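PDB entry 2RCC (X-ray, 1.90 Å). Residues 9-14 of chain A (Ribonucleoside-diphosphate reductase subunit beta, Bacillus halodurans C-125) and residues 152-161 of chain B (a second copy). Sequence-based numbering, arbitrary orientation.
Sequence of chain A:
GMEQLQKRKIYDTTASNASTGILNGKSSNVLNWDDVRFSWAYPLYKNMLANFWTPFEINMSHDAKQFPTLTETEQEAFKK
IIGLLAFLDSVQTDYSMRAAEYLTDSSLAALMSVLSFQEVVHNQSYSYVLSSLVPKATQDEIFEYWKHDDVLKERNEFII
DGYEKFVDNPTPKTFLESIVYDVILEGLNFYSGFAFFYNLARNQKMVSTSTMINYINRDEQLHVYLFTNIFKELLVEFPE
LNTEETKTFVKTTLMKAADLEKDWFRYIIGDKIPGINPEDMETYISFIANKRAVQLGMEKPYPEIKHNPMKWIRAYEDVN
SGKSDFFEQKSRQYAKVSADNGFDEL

Chain A, residues 9-14: KIYDTT
Chain B (152-161) LKERNEFIID

This is a small contact between two copies of the reductase beta subunit in which one tyrosine on an irregular segment lies against a helix, with an isoleucine over one ring face and a hydrogen bond at its hydroxyl. Chain A residues 9-14 form no regular helix or strand: Y11(A) is extended at phi/psi -161/124, flanked by I10(A) at -70/-16 and D12(A) at -144/105, before T13(A) turns to -72/-22. Residues 152-161 of chain B are helical throughout, within a longer helix. The nearest CA pairs are Y11(A) and I160(B), 7.2 Å apart, and T13(A) and K153(B), 9.4 Å apart, so the two stretches run in roughly opposite senses. The contact buries 285 Å² in all.

Y11(A) points toward the helix with chi1 t (175°) and chi2 75°. I160(B), m/m, covers one face of its ring: CG1 sits 3.9 Å from the Y11(A) ring centroid, 21° off the normal, a CH-pi contact, and 3.7 Å from Y11(A) CG. I10(A), t/t, extends this apolar patch, its CG2 4.4 Å from I160(B) CG2.

One helical turn back, E157(B) starts sideways, but its m/t side chain with chi3 -9° brings the carboxylate to the ring edge. There Y11(A) OH donates to E157(B) OE2 at 2.7 Å. Y11(A) OH also accepts from the O of water 1 at 2.8 Å, and N156(B) ND2 donates to that same O at 2.9 Å, so the phenol is used both ways. The i/i+3 spacing of E157(B) and I160(B) lets one tyrosine satisfy its polar end and cover a ring face together.

Beyond the tyrosine, D12(A) makes no contact with residues 152-161 of chain B; its OD1 accepts from T14(A) OG1 at 2.6 Å and T14(A) N at 3.1 Å, tying the segment locally.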

ATOM      1  N   LYS A   9       3.177 -10.319  13.615  1.00 14.14           N
ATOM      2  CA  LYS A   9       3.696 -11.558  13.053  1.00 18.70           C
ATOM      3  C   LYS A   9       3.154 -11.691  11.639  1.00 18.37           C
ATOM      4  O   LYS A   9       1.945 -11.564  11.420  1.00 15.53           O
ATOM      5  CB  LYS A   9       3.280 -12.791  13.870  1.00 18.20           C
ATOM      6  CG  LYS A   9       3.965 -12.861  15.220  1.00 20.32           C
ATOM      7  CD  LYS A   9       3.657 -14.217  15.907  1.00 25.20           C
ATOM      8  N   ILE A  10       4.025 -12.050  10.701  1.00 18.64           N
ATOM      9  CA  ILE A  10       3.615 -12.206   9.312  1.00 19.26           C
ATOM     10  C   ILE A  10       2.712 -13.450   9.109  1.00 18.31           C
ATOM     11  O   ILE A  10       2.010 -13.548   8.096  1.00 17.41           O
ATOM     12  CB  ILE A  10       4.871 -12.201   8.376  1.00 21.77           C
ATOM     13  CG1 ILE A  10       4.523 -11.748   6.951  1.00 25.34           C
ATOM     14  CG2 ILE A  10       5.565 -13.551   8.407  1.00 15.03           C
ATOM     15  CD1 ILE A  10       5.748 -11.425   6.103  1.00 21.81           C
ATOM     16  N   TYR A  11       2.707 -14.360  10.085  1.00 19.23           N
ATOM     17  CA  TYR A  11       1.998 -15.640  10.064  1.00 19.78           C
ATOM     18  C   TYR A  11       1.852 -16.177  11.499  1.00 17.88           C
ATOM     19  O   TYR A  11       2.842 -16.283  12.226  1.00 23.97           O
ATOM     20  CB  TYR A  11       2.861 -16.619   9.283  1.00 19.52           C
ATOM     21  CG  TYR A  11       2.428 -18.067   9.200  1.00 18.84           C
ATOM     22  CD1 TYR A  11       1.382 -18.443   8.388  1.00 26.21           C
ATOM     23  CD2 TYR A  11       3.139 -19.076   9.841  1.00 30.28           C
ATOM     24  CE1 TYR A  11       1.016 -19.768   8.249  1.00 27.70           C
ATOM     25  CE2 TYR A  11       2.783 -20.406   9.696  1.00 29.34           C
ATOM     26  CZ  TYR A  11       1.711 -20.747   8.894  1.00 26.89           C
ATOM     27  OH  TYR A  11       1.330 -22.073   8.714  1.00 24.41           O
ATOM     28  N   ASP A  12       0.629 -16.451  11.918  1.00 17.53           N
ATOM     29  CA  ASP A  12       0.358 -17.006  13.254  1.00 19.75           C
ATOM     30  C   ASP A  12      -0.822 -17.995  13.169  1.00 19.84           C
ATOM     31  O   ASP A  12      -1.978 -17.605  13.062  1.00 17.89           O
ATOM     32  CB  ASP A  12       0.106 -15.852  14.227  1.00 20.71           C
ATOM     33  CG  ASP A  12      -0.074 -16.299  15.659  1.00 25.30           C
ATOM     34  OD1 ASP A  12      -0.048 -17.492  15.957  1.00 23.51           O
ATOM     35  OD2 ASP A  12      -0.236 -15.431  16.510  1.00 19.10           O
ATOM     36  N   THR A  13      -0.513 -19.291  13.222  1.00 21.77           N
ATOM     37  CA  THR A  13      -1.544 -20.336  13.152  1.00 23.73           C
ATOM     38  C   THR A  13      -2.394 -20.445  14.421  1.00 23.07           C
ATOM     39  O   THR A  13      -3.520 -20.927  14.360  1.00 24.07           O
ATOM     40  CB  THR A  13      -0.938 -21.746  12.859  1.00 23.62           C
ATOM     41  OG1 THR A  13       0.056 -22.030  13.848  1.00 28.25           O
ATOM     42  CG2 THR A  13      -0.325 -21.796  11.460  1.00 22.56           C
ATOM     43  N   THR A  14      -1.862 -19.957  15.542  1.00 23.28           N
ATOM     44  CA  THR A  14      -2.557 -19.984  16.810  1.00 22.73           C
ATOM     45  C   THR A  14      -3.642 -18.884  16.925  1.00 22.94           C
ATOM     46  O   THR A  14      -4.417 -18.918  17.869  1.00 19.77           O
ATOM     47  CB  THR A  14      -1.592 -19.794  18.016  1.00 21.68           C
ATOM     48  OG1 THR A  14      -1.220 -18.420  18.124  1.00 24.40           O
ATOM     49  CG2 THR A  14      -0.327 -20.665  17.911  1.00 26.40           C
TER
ATOM     50  N   LEU B 152      -1.402 -27.967   2.766  1.00 19.34           N
ATOM     51  CA  LEU B 152      -1.331 -26.518   2.565  1.00 20.57           C
ATOM     52  C   LEU B 152      -0.364 -25.891   3.575  1.00 18.40           C
ATOM     53  O   LEU B 152       0.439 -25.016   3.227  1.00 16.81           O
ATOM     54  CB  LEU B 152      -2.730 -25.876   2.623  1.00 22.82           C
ATOM     55  CG  LEU B 152      -2.898 -24.389   2.295  1.00 21.69           C
ATOM     56  CD1 LEU B 152      -2.278 -24.003   0.934  1.00 18.45           C
ATOM     57  CD2 LEU B 152      -4.363 -23.962   2.380  1.00 22.85           C
ATOM     58  N   LYS B 153      -0.388 -26.381   4.801  1.00 19.07           N
ATOM     59  CA  LYS B 153       0.504 -25.864   5.815  1.00 23.08           C
ATOM     60  C   LYS B 153       1.970 -26.122   5.470  1.00 22.66           C
ATOM     61  O   LYS B 153       2.807 -25.244   5.635  1.00 19.35           O
ATOM     62  CB  LYS B 153       0.124 -26.423   7.172  1.00 25.63           C
ATOM     63  CG  LYS B 153       0.846 -25.798   8.321  1.00 28.30           C
ATOM     64  CD  LYS B 153       0.441 -26.389   9.667  1.00 29.91           C
ATOM     65  CE  LYS B 153      -0.941 -26.046  10.053  1.00 37.32           C
ATOM     66  NZ  LYS B 153      -1.116 -26.423  11.471  1.00 44.64           N
ATOM     67  N   GLU B 154       2.285 -27.326   4.984  1.00 24.42           N
ATOM     68  CA  GLU B 154       3.661 -27.643   4.608  1.00 23.45           C
ATOM     69  C   GLU B 154       4.204 -26.653   3.585  1.00 19.81           C
ATOM     70  O   GLU B 154       5.291 -26.071   3.756  1.00 19.33           O
ATOM     71  CB  GLU B 154       3.755 -29.085   4.067  1.00 23.02           C
ATOM     72  CG  GLU B 154       5.088 -29.407   3.440  1.00 25.59           C
ATOM     73  CD  GLU B 154       5.254 -30.883   3.099  1.00 26.77           C
ATOM     74  OE1 GLU B 154       4.355 -31.482   2.478  1.00 32.51           O
ATOM     75  OE2 GLU B 154       6.324 -31.414   3.426  1.00 38.84           O
ATOM     76  N   ARG B 155       3.461 -26.486   2.508  1.00 16.04           N
ATOM     77  CA  ARG B 155       3.893 -25.576   1.467  1.00 17.28           C
ATOM     78  C   ARG B 155       3.959 -24.114   1.934  1.00 16.59           C
ATOM     79  O   ARG B 155       4.905 -23.409   1.609  1.00 16.15           O
ATOM     80  CB  ARG B 155       3.055 -25.763   0.197  1.00 16.72           C
ATOM     81  CG  ARG B 155       1.582 -25.431   0.263  1.00 18.10           C
ATOM     82  CD  ARG B 155       0.961 -25.466  -1.142  1.00 16.42           C
ATOM     83  NE  ARG B 155       1.492 -24.362  -1.939  1.00 17.15           N
ATOM     84  CZ  ARG B 155       1.445 -24.229  -3.258  1.00 12.18           C
ATOM     85  NH1 ARG B 155       0.839 -25.112  -4.000  1.00 20.33           N
ATOM     86  NH2 ARG B 155       2.016 -23.176  -3.819  1.00 15.48           N
ATOM     87  N   ASN B 156       2.972 -23.673   2.708  1.00 16.80           N
ATOM     88  CA  ASN B 156       2.936 -22.288   3.233  1.00 16.48           C
ATOM     89  C   ASN B 156       4.138 -21.972   4.124  1.00 15.27           C
ATOM     90  O   ASN B 156       4.711 -20.908   4.013  1.00 14.90           O
ATOM     91  CB  ASN B 156       1.638 -22.013   4.015  1.00 13.92           C
ATOM     92  CG  ASN B 156       0.404 -21.893   3.106  1.00 17.35           C
ATOM     93  OD1 ASN B 156       0.526 -21.773   1.907  1.00 14.15           O
ATOM     94  ND2 ASN B 156      -0.753 -21.855   3.696  1.00 14.25           N
ATOM     95  N   GLU B 157       4.544 -22.929   4.943  1.00 14.65           N
ATOM     96  CA  GLU B 157       5.657 -22.722   5.887  1.00 19.10           C
ATOM     97  C   GLU B 157       7.016 -22.638   5.188  1.00 18.62           C
ATOM     98  O   GLU B 157       7.937 -22.016   5.732  1.00 16.74           O
ATOM     99  CB  GLU B 157       5.572 -23.730   7.051  1.00 19.59           C
ATOM    100  CG  GLU B 157       4.320 -23.362   7.905  1.00 22.87           C
ATOM    101  CD  GLU B 157       3.927 -24.297   9.022  1.00 27.91           C
ATOM    102  OE1 GLU B 157       4.516 -25.418   9.115  1.00 30.58           O
ATOM    103  OE2 GLU B 157       2.958 -23.897   9.782  1.00 25.25           O
ATOM    104  N   PHE B 158       7.136 -23.233   3.996  1.00 17.40           N
ATOM    105  CA  PHE B 158       8.341 -23.042   3.143  1.00 17.12           C
ATOM    106  C   PHE B 158       8.455 -21.540   2.749  1.00 16.52           C
ATOM    107  O   PHE B 158       9.526 -20.951   2.882  1.00 18.89           O
ATOM    108  CB  PHE B 158       8.280 -23.993   1.945  1.00 15.89           C
ATOM    109  CG  PHE B 158       9.190 -23.644   0.814  1.00 15.59           C
ATOM    110  CD1 PHE B 158      10.507 -24.056   0.817  1.00 17.18           C
ATOM    111  CD2 PHE B 158       8.710 -22.947  -0.294  1.00 21.65           C
ATOM    112  CE1 PHE B 158      11.339 -23.762  -0.227  1.00 13.78           C
ATOM    113  CE2 PHE B 158       9.523 -22.649  -1.347  1.00 18.54           C
ATOM    114  CZ  PHE B 158      10.855 -23.051  -1.325  1.00 16.47           C
ATOM    115  N   ILE B 159       7.350 -20.924   2.321  1.00 17.44           N
ATOM    116  CA  ILE B 159       7.322 -19.459   2.020  1.00 16.52           C
ATOM    117  C   ILE B 159       7.583 -18.619   3.247  1.00 18.00           C
ATOM    118  O   ILE B 159       8.432 -17.711   3.211  1.00 22.58           O
ATOM    119  CB  ILE B 159       5.995 -18.995   1.367  1.00 18.82           C
ATOM    120  CG1 ILE B 159       5.812 -19.641  -0.015  1.00 16.57           C
ATOM    121  CG2 ILE B 159       5.913 -17.380   1.253  1.00 17.22           C
ATOM    122  CD1 ILE B 159       6.802 -19.179  -1.093  1.00 15.35           C
ATOM    123  N   ILE B 160       6.888 -18.920   4.338  1.00 17.09           N
ATOM    124  CA  ILE B 160       7.022 -18.127   5.576  1.00 16.38           C
ATOM    125  C   ILE B 160       8.449 -18.131   6.139  1.00 17.89           C
ATOM    126  O   ILE B 160       8.962 -17.079   6.523  1.00 16.43           O
ATOM    127  CB  ILE B 160       5.998 -18.575   6.671  1.00 18.17           C
ATOM    128  CG1 ILE B 160       4.558 -18.294   6.201  1.00 20.52           C
ATOM    129  CG2 ILE B 160       6.274 -17.892   8.018  1.00 16.84           C
ATOM    130  CD1 ILE B 160       4.282 -16.836   5.621  1.00 17.60           C
ATOM    131  N   ASP B 161       9.082 -19.302   6.145  1.00 18.43           N
ATOM    132  CA  ASP B 161      10.473 -19.434   6.552  1.00 17.12           C
ATOM    133  C   ASP B 161      11.373 -18.487   5.714  1.00 17.78           C
ATOM    134  O   ASP B 161      12.235 -17.809   6.266  1.00 19.59           O
ATOM    135  CB  ASP B 161      10.909 -20.871   6.398  1.00 19.47           C
ATOM    136  CG  ASP B 161      12.389 -21.053   6.653  1.00 26.00           C
ATOM    137  OD1 ASP B 161      12.828 -20.723   7.772  1.00 34.34           O
ATOM    138  OD2 ASP B 161      13.113 -21.524   5.726  1.00 35.84           O
TER
HETATM  139  O   HOH W   1      -0.325 -22.466   6.521  1.00 28.36           O